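Local coordinates for glycosyl hydrolases family 31 family protein (Aspergillus niger, PDB 6DRU) that catalyses the hydrolytic release of alpha-xylose from the non-reducing terminal glucose of xyloglucan oligosaccharides, at residues P179-W191 against Y228-G240. Residues are numbered along the deposited sequence; the frame is centred on the assembly and turned at random.
Sequences PVFMSNKGYAFIW and YDTLQQRISALTG
Met182 reaches from the hairpin of strands 179-183 and 187-191 onto helix 228-239 and meets four of its side chains. Met182 SD lies 3.8 Å from Leu231 CB, and its CG meets Ile235 CD1. The Met182 side chain bends at its last torsion (chi3 -54°), which takes its CE to within 3.8 Å of Tyr228 CD2. The sulfur itself sits at the edge of the Tyr228 ring, a Met-aromatic contact. The Gln232 side chain crosses that of Met182 at about a right angle, and its NE2 gives SD a weak hydrogen bond; NE2 also bonds to Ala507 O. Ala188 CB fits between Ile235 CD1 at 3.7 Å and Leu231 CD2 at 3.9 Å. Farther along, Ile190 CD1 meets Thr239 CG2 tip to tip at 3.6 Å and also touches Leu238. Thr239 OG1 turns back to Ile235 O, leaving its methyl for Ile190. Tyr228 OH lies against Asn184 at the turn and bonds to Glu622. This is plain packing of a helix over one face of a beta-hairpin, away from the xylose pocket. In the mixed sheet, strand 216-222 pairs with 187-191, and strand 149-151 with 176-183. Helix 618-621 packs against Met182 and Tyr228.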
ATOM      1  N   PRO A 179       9.116  13.797  20.753  1.00 59.99           N
ATOM      2  CA  PRO A 179       8.440  13.008  21.798  1.00 56.37           C
ATOM      3  C   PRO A 179       9.312  12.790  23.034  1.00 57.54           C
ATOM      4  O   PRO A 179       9.694  11.668  23.377  1.00 57.58           O
ATOM      5  CB  PRO A 179       8.119  11.703  21.060  1.00 49.22           C
ATOM      6  CG  PRO A 179       9.240  11.555  20.090  1.00 54.36           C
ATOM      7  CD  PRO A 179       9.605  12.952  19.649  1.00 61.67           C
ATOM      8  N   VAL A 180       9.630  13.886  23.718  1.00 53.55           N
ATOM      9  CA  VAL A 180      10.308  13.863  25.009  1.00 55.79           C
ATOM     10  C   VAL A 180       9.515  14.780  25.930  1.00 55.51           C
ATOM     11  O   VAL A 180       9.456  15.994  25.698  1.00 60.76           O
ATOM     12  CB  VAL A 180      11.771  14.320  24.913  1.00 52.75           C
ATOM     13  CG1 VAL A 180      12.375  14.460  26.302  1.00 43.31           C
ATOM     14  CG2 VAL A 180      12.579  13.347  24.072  1.00 48.29           C
ATOM     15  N   PHE A 181       8.898  14.211  26.964  1.00 51.39           N
ATOM     16  CA  PHE A 181       8.049  15.002  27.842  1.00 57.99           C
ATOM     17  C   PHE A 181       8.253  14.597  29.293  1.00 57.91           C
ATOM     18  O   PHE A 181       8.660  13.471  29.592  1.00 55.05           O
ATOM     19  CB  PHE A 181       6.564  14.870  27.465  1.00 58.17           C
ATOM     20  CG  PHE A 181       5.951  13.540  27.816  1.00 55.74           C
ATOM     21  CD1 PHE A 181       5.304  13.357  29.031  1.00 55.91           C
ATOM     22  CD2 PHE A 181       5.988  12.485  26.922  1.00 55.08           C
ATOM     23  CE1 PHE A 181       4.728  12.140  29.353  1.00 51.99           C
ATOM     24  CE2 PHE A 181       5.410  11.269  27.237  1.00 56.83           C
ATOM     25  CZ  PHE A 181       4.780  11.096  28.456  1.00 49.21           C
ATOM     26  N   MET A 182       7.967  15.538  30.189  1.00 59.08           N
ATOM     27  CA  MET A 182       7.915  15.294  31.623  1.00 60.38           C
ATOM     28  C   MET A 182       6.468  15.351  32.091  1.00 56.91           C
ATOM     29  O   MET A 182       5.672  16.145  31.581  1.00 55.00           O
ATOM     30  CB  MET A 182       8.736  16.325  32.403  1.00 54.45           C
ATOM     31  CG  MET A 182      10.213  16.362  32.070  1.00 59.49           C
ATOM     32  SD  MET A 182      11.081  17.554  33.111  1.00 57.41           S
ATOM     33  CE  MET A 182      10.111  19.033  32.825  1.00 54.08           C
ATOM     34  N   SER A 183       6.134  14.508  33.059  1.00 52.91           N
ATOM     35  CA  SER A 183       4.831  14.523  33.700  1.00 61.59           C
ATOM     36  C   SER A 183       4.979  14.976  35.147  1.00 61.88           C
ATOM     37  O   SER A 183       5.996  14.713  35.795  1.00 62.06           O
ATOM     38  CB  SER A 183       4.171  13.143  33.647  1.00 57.97           C
ATOM     39  OG  SER A 183       2.943  13.138  34.353  1.00 61.21           O
ATOM     40  N   ASN A 184       3.955  15.668  35.649  1.00 63.73           N
ATOM     41  CA  ASN A 184       3.981  16.098  37.041  1.00 65.29           C
ATOM     42  C   ASN A 184       3.811  14.942  38.019  1.00 65.59           C
ATOM     43  O   ASN A 184       3.978  15.149  39.225  1.00 66.97           O
ATOM     44  CB  ASN A 184       2.910  17.164  37.289  1.00 52.50           C
ATOM     45  CG  ASN A 184       1.518  16.689  36.938  1.00 62.56           C
ATOM     46  OD1 ASN A 184       1.345  15.648  36.305  1.00 81.69           O
ATOM     47  ND2 ASN A 184       0.513  17.452  37.348  1.00 63.64           N
ATOM     48  N   LYS A 185       3.495  13.737  37.538  1.00 57.90           N
ATOM     49  CA  LYS A 185       3.487  12.568  38.407  1.00 53.33           C
ATOM     50  C   LYS A 185       4.886  12.146  38.832  1.00 65.42           C
ATOM     51  O   LYS A 185       5.015  11.290  39.713  1.00 74.44           O
ATOM     52  CB  LYS A 185       2.789  11.395  37.718  1.00 53.26           C
ATOM     53  CG  LYS A 185       1.276  11.464  37.764  1.00 66.33           C
ATOM     54  CD  LYS A 185       0.653  10.137  37.371  1.00 67.63           C
ATOM     55  CE  LYS A 185      -0.862  10.208  37.424  1.00 77.06           C
ATOM     56  NZ  LYS A 185      -1.501   9.097  36.668  1.00 80.00           N
ATOM     57  N   GLY A 186       5.925  12.719  38.234  1.00 57.81           N
ATOM     58  CA  GLY A 186       7.283  12.394  38.608  1.00 61.30           C
ATOM     59  C   GLY A 186       7.944  11.386  37.692  1.00 59.68           C
ATOM     60  O   GLY A 186       8.609  10.458  38.161  1.00 62.86           O
ATOM     61  N   TYR A 187       7.771  11.550  36.383  1.00 56.92           N
ATOM     62  CA  TYR A 187       8.465  10.685  35.443  1.00 65.32           C
ATOM     63  C   TYR A 187       8.598  11.391  34.104  1.00 60.78           C
ATOM     64  O   TYR A 187       7.811  12.280  33.771  1.00 62.18           O
ATOM     65  CB  TYR A 187       7.751   9.338  35.269  1.00 63.52           C
ATOM     66  CG  TYR A 187       6.453   9.397  34.494  1.00 60.52           C
ATOM     67  CD1 TYR A 187       5.255   9.694  35.131  1.00 66.08           C
ATOM     68  CD2 TYR A 187       6.423   9.137  33.128  1.00 53.67           C
ATOM     69  CE1 TYR A 187       4.064   9.740  34.431  1.00 63.87           C
ATOM     70  CE2 TYR A 187       5.236   9.183  32.417  1.00 47.48           C
ATOM     71  CZ  TYR A 187       4.060   9.485  33.075  1.00 59.49           C
ATOM     72  OH  TYR A 187       2.875   9.533  32.380  1.00 54.60           O
ATOM     73  N   ALA A 188       9.612  10.984  33.347  1.00 60.63           N
ATOM     74  CA  ALA A 188       9.835  11.459  31.993  1.00 61.15           C
ATOM     75  C   ALA A 188       9.795  10.273  31.039  1.00 62.07           C
ATOM     76  O   ALA A 188       9.983   9.121  31.439  1.00 58.82           O
ATOM     77  CB  ALA A 188      11.169  12.205  31.870  1.00 49.75           C
ATOM     78  N   PHE A 189       9.554  10.570  29.763  1.00 57.66           N
ATOM     79  CA  PHE A 189       9.310   9.544  28.758  1.00 57.76           C
ATOM     80  C   PHE A 189       9.941   9.973  27.443  1.00 51.05           C
ATOM     81  O   PHE A 189       9.796  11.128  27.031  1.00 56.50           O
ATOM     82  CB  PHE A 189       7.801   9.312  28.591  1.00 56.27           C
ATOM     83  CG  PHE A 189       7.445   8.139  27.717  1.00 59.31           C
ATOM     84  CD1 PHE A 189       7.377   8.275  26.340  1.00 57.68           C
ATOM     85  CD2 PHE A 189       7.148   6.907  28.278  1.00 55.09           C
ATOM     86  CE1 PHE A 189       7.038   7.201  25.537  1.00 53.44           C
ATOM     87  CE2 PHE A 189       6.806   5.830  27.479  1.00 53.97           C
ATOM     88  CZ  PHE A 189       6.752   5.978  26.108  1.00 53.87           C
ATOM     89  N   ILE A 190      10.639   9.045  26.792  1.00 52.69           N
ATOM     90  CA  ILE A 190      11.297   9.294  25.514  1.00 51.43           C
ATOM     91  C   ILE A 190      10.823   8.246  24.520  1.00 56.23           C
ATOM     92  O   ILE A 190      11.045   7.048  24.724  1.00 54.54           O
ATOM     93  CB  ILE A 190      12.830   9.257  25.634  1.00 50.47           C
ATOM     94  CG1 ILE A 190      13.313  10.263  26.676  1.00 46.02           C
ATOM     95  CG2 ILE A 190      13.476   9.536  24.282  1.00 46.00           C
ATOM     96  CD1 ILE A 190      14.807  10.217  26.914  1.00 50.19           C
ATOM     97  N   TRP A 191      10.171   8.696  23.450  1.00 63.30           N
ATOM     98  CA  TRP A 191       9.764   7.834  22.339  1.00 62.26           C
ATOM     99  C   TRP A 191      10.909   7.840  21.334  1.00 57.43           C
ATOM    100  O   TRP A 191      10.971   8.678  20.432  1.00 63.53           O
ATOM    101  CB  TRP A 191       8.448   8.330  21.753  1.00 57.16           C
ATOM    102  CG  TRP A 191       7.867   7.550  20.604  1.00 62.46           C
ATOM    103  CD1 TRP A 191       7.867   7.914  19.288  1.00 60.59           C
ATOM    104  CD2 TRP A 191       7.159   6.304  20.672  1.00 60.44           C
ATOM    105  NE1 TRP A 191       7.219   6.970  18.531  1.00 51.13           N
ATOM    106  CE2 TRP A 191       6.776   5.970  19.356  1.00 51.72           C
ATOM    107  CE3 TRP A 191       6.821   5.433  21.713  1.00 65.44           C
ATOM    108  CZ2 TRP A 191       6.075   4.804  19.056  1.00 50.75           C
ATOM    109  CZ3 TRP A 191       6.123   4.275  21.411  1.00 60.42           C
ATOM    110  CH2 TRP A 191       5.757   3.973  20.093  1.00 50.75           C
ATOM    111  N   TYR A 228      11.936  18.341  39.253  1.00 63.04           N
ATOM    112  CA  TYR A 228      12.099  18.352  37.804  1.00 54.50           C
ATOM    113  C   TYR A 228      13.550  18.498  37.373  1.00 63.50           C
ATOM    114  O   TYR A 228      13.892  18.093  36.257  1.00 60.51           O
ATOM    115  CB  TYR A 228      11.271  19.483  37.190  1.00 52.94           C
ATOM    116  CG  TYR A 228       9.782  19.308  37.367  1.00 57.21           C
ATOM    117  CD1 TYR A 228       9.123  19.852  38.463  1.00 58.20           C
ATOM    118  CD2 TYR A 228       9.036  18.588  36.444  1.00 56.79           C
ATOM    119  CE1 TYR A 228       7.761  19.687  38.630  1.00 59.75           C
ATOM    120  CE2 TYR A 228       7.674  18.419  36.602  1.00 61.58           C
ATOM    121  CZ  TYR A 228       7.041  18.970  37.698  1.00 62.74           C
ATOM    122  OH  TYR A 228       5.685  18.804  37.860  1.00 57.72           O
ATOM    123  N   ASP A 229      14.405  19.066  38.226  1.00 68.42           N
ATOM    124  CA  ASP A 229      15.816  19.185  37.879  1.00 67.43           C
ATOM    125  C   ASP A 229      16.463  17.816  37.724  1.00 69.04           C
ATOM    126  O   ASP A 229      17.384  17.652  36.916  1.00 66.59           O
ATOM    127  CB  ASP A 229      16.549  20.012  38.934  1.00 81.55           C
ATOM    128  CG  ASP A 229      16.152  21.475  38.905  1.00 93.30           C
ATOM    129  OD1 ASP A 229      15.891  21.995  37.798  1.00 92.93           O
ATOM    130  OD2 ASP A 229      16.098  22.104  39.984  1.00 99.14           O
ATOM    131  N   THR A 230      15.992  16.825  38.483  1.00 71.36           N
ATOM    132  CA  THR A 230      16.513  15.472  38.333  1.00 66.55           C
ATOM    133  C   THR A 230      16.022  14.837  37.039  1.00 64.80           C
ATOM    134  O   THR A 230      16.787  14.151  36.350  1.00 68.24           O
ATOM    135  CB  THR A 230      16.119  14.616  39.535  1.00 67.19           C
ATOM    136  OG1 THR A 230      16.676  15.183  40.726  1.00 79.53           O
ATOM    137  CG2 THR A 230      16.636  13.195  39.373  1.00 73.75           C
ATOM    138  N   LEU A 231      14.749  15.051  36.693  1.00 62.24           N
ATOM    139  CA  LEU A 231      14.227  14.547  35.427  1.00 59.62           C
ATOM    140  C   LEU A 231      15.061  15.045  34.253  1.00 66.88           C
ATOM    141  O   LEU A 231      15.436  14.268  33.367  1.00 70.77           O
ATOM    142  CB  LEU A 231      12.763  14.954  35.261  1.00 53.15           C
ATOM    143  CG  LEU A 231      11.730  14.157  36.056  1.00 56.04           C
ATOM    144  CD1 LEU A 231      10.337  14.720  35.831  1.00 57.83           C
ATOM    145  CD2 LEU A 231      11.779  12.689  35.662  1.00 52.79           C
ATOM    146  N   GLN A 232      15.374  16.343  34.235  1.00 66.80           N
ATOM    147  CA  GLN A 232      16.224  16.882  33.178  1.00 62.37           C
ATOM    148  C   GLN A 232      17.646  16.347  33.274  1.00 61.28           C
ATOM    149  O   GLN A 232      18.330  16.226  32.252  1.00 61.45           O
ATOM    150  CB  GLN A 232      16.224  18.409  33.225  1.00 57.44           C
ATOM    151  CG  GLN A 232      14.908  19.036  32.801  1.00 58.31           C
ATOM    152  CD  GLN A 232      14.552  18.715  31.362  1.00 61.31           C
ATOM    153  OE1 GLN A 232      15.400  18.777  30.472  1.00 61.07           O
ATOM    154  NE2 GLN A 232      13.292  18.368  31.127  1.00 61.42           N
ATOM    155  N   GLN A 233      18.110  16.027  34.485  1.00 62.58           N
ATOM    156  CA  GLN A 233      19.418  15.398  34.624  1.00 66.13           C
ATOM    157  C   GLN A 233      19.428  14.014  33.988  1.00 70.49           C
ATOM    158  O   GLN A 233      20.426  13.609  33.381  1.00 68.06           O
ATOM    159  CB  GLN A 233      19.807  15.308  36.099  1.00 66.23           C
ATOM    160  CG  GLN A 233      21.308  15.283  36.353  1.00 64.22           C
ATOM    161  CD  GLN A 233      21.647  14.864  37.771  1.00 70.38           C
ATOM    162  OE1 GLN A 233      21.001  15.290  38.727  1.00 87.70           O
ATOM    163  NE2 GLN A 233      22.670  14.031  37.912  1.00 74.64           N
ATOM    164  N   ARG A 234      18.320  13.278  34.115  1.00 60.05           N
ATOM    165  CA  ARG A 234      18.228  11.945  33.531  1.00 59.30           C
ATOM    166  C   ARG A 234      18.022  12.003  32.022  1.00 62.65           C
ATOM    167  O   ARG A 234      18.601  11.196  31.286  1.00 60.10           O
ATOM    168  CB  ARG A 234      17.093  11.167  34.192  1.00 52.22           C
ATOM    169  CG  ARG A 234      17.194  11.079  35.706  1.00 59.55           C
ATOM    170  CD  ARG A 234      18.202  10.032  36.144  1.00 60.97           C
ATOM    171  NE  ARG A 234      18.246   9.892  37.596  1.00 71.56           N
ATOM    172  CZ  ARG A 234      19.141  10.487  38.378  1.00 79.50           C
ATOM    173  NH1 ARG A 234      20.073  11.268  37.850  1.00 79.67           N
ATOM    174  NH2 ARG A 234      19.106  10.300  39.691  1.00 71.96           N
ATOM    175  N   ILE A 235      17.200  12.943  31.548  1.00 52.39           N
ATOM    176  CA  ILE A 235      16.951  13.066  30.114  1.00 48.25           C
ATOM    177  C   ILE A 235      18.242  13.405  29.382  1.00 59.18           C
ATOM    178  O   ILE A 235      18.561  12.819  28.340  1.00 63.22           O
ATOM    179  CB  ILE A 235      15.858  14.117  29.846  1.00 52.28           C
ATOM    180  CG1 ILE A 235      14.508  13.645  30.390  1.00 53.06           C
ATOM    181  CG2 ILE A 235      15.754  14.419  28.358  1.00 49.17           C
ATOM    182  CD1 ILE A 235      13.441  14.721  30.389  1.00 51.09           C
ATOM    183  N   SER A 236      19.008  14.358  29.920  1.00 59.07           N
ATOM    184  CA  SER A 236      20.265  14.747  29.289  1.00 51.15           C
ATOM    185  C   SER A 236      21.288  13.621  29.338  1.00 58.54           C
ATOM    186  O   SER A 236      22.088  13.472  28.408  1.00 63.43           O
ATOM    187  CB  SER A 236      20.821  16.004  29.957  1.00 58.16           C
ATOM    188  OG  SER A 236      21.008  15.803  31.349  1.00 62.19           O
ATOM    189  N   ALA A 237      21.286  12.822  30.408  1.00 61.25           N
ATOM    190  CA  ALA A 237      22.166  11.662  30.461  1.00 58.10           C
ATOM    191  C   ALA A 237      21.771  10.597  29.449  1.00 66.42           C
ATOM    192  O   ALA A 237      22.614   9.785  29.056  1.00 72.12           O
ATOM    193  CB  ALA A 237      22.174  11.064  31.866  1.00 57.97           C
ATOM    194  N   LEU A 238      20.510  10.583  29.019  1.00 56.03           N
ATOM    195  CA  LEU A 238      20.056   9.619  28.029  1.00 53.37           C
ATOM    196  C   LEU A 238      20.276  10.104  26.604  1.00 64.67           C
ATOM    197  O   LEU A 238      20.688   9.321  25.743  1.00 61.82           O
ATOM    198  CB  LEU A 238      18.571   9.311  28.235  1.00 55.06           C
ATOM    199  CG  LEU A 238      18.219   8.382  29.395  1.00 58.01           C
ATOM    200  CD1 LEU A 238      16.745   8.503  29.738  1.00 49.35           C
ATOM    201  CD2 LEU A 238      18.578   6.947  29.057  1.00 55.59           C
ATOM    202  N   THR A 239      20.030  11.387  26.339  1.00 65.44           N
ATOM    203  CA  THR A 239      19.998  11.896  24.976  1.00 64.41           C
ATOM    204  C   THR A 239      21.118  12.872  24.646  1.00 58.96           C
ATOM    205  O   THR A 239      21.320  13.173  23.465  1.00 55.62           O
ATOM    206  CB  THR A 239      18.649  12.575  24.705  1.00 62.00           C
ATOM    207  OG1 THR A 239      18.511  13.717  25.558  1.00 59.48           O
ATOM    208  CG2 THR A 239      17.517  11.607  24.992  1.00 56.64           C
ATOM    209  N   GLY A 240      21.850  13.372  25.639  1.00 67.44           N
ATOM    210  CA  GLY A 240      22.964  14.253  25.350  1.00 65.86           C
ATOM    211  C   GLY A 240      23.145  15.407  26.314  1.00 70.79           C
ATOM    212  O   GLY A 240      22.185  16.094  26.675  1.00 64.74           O
TER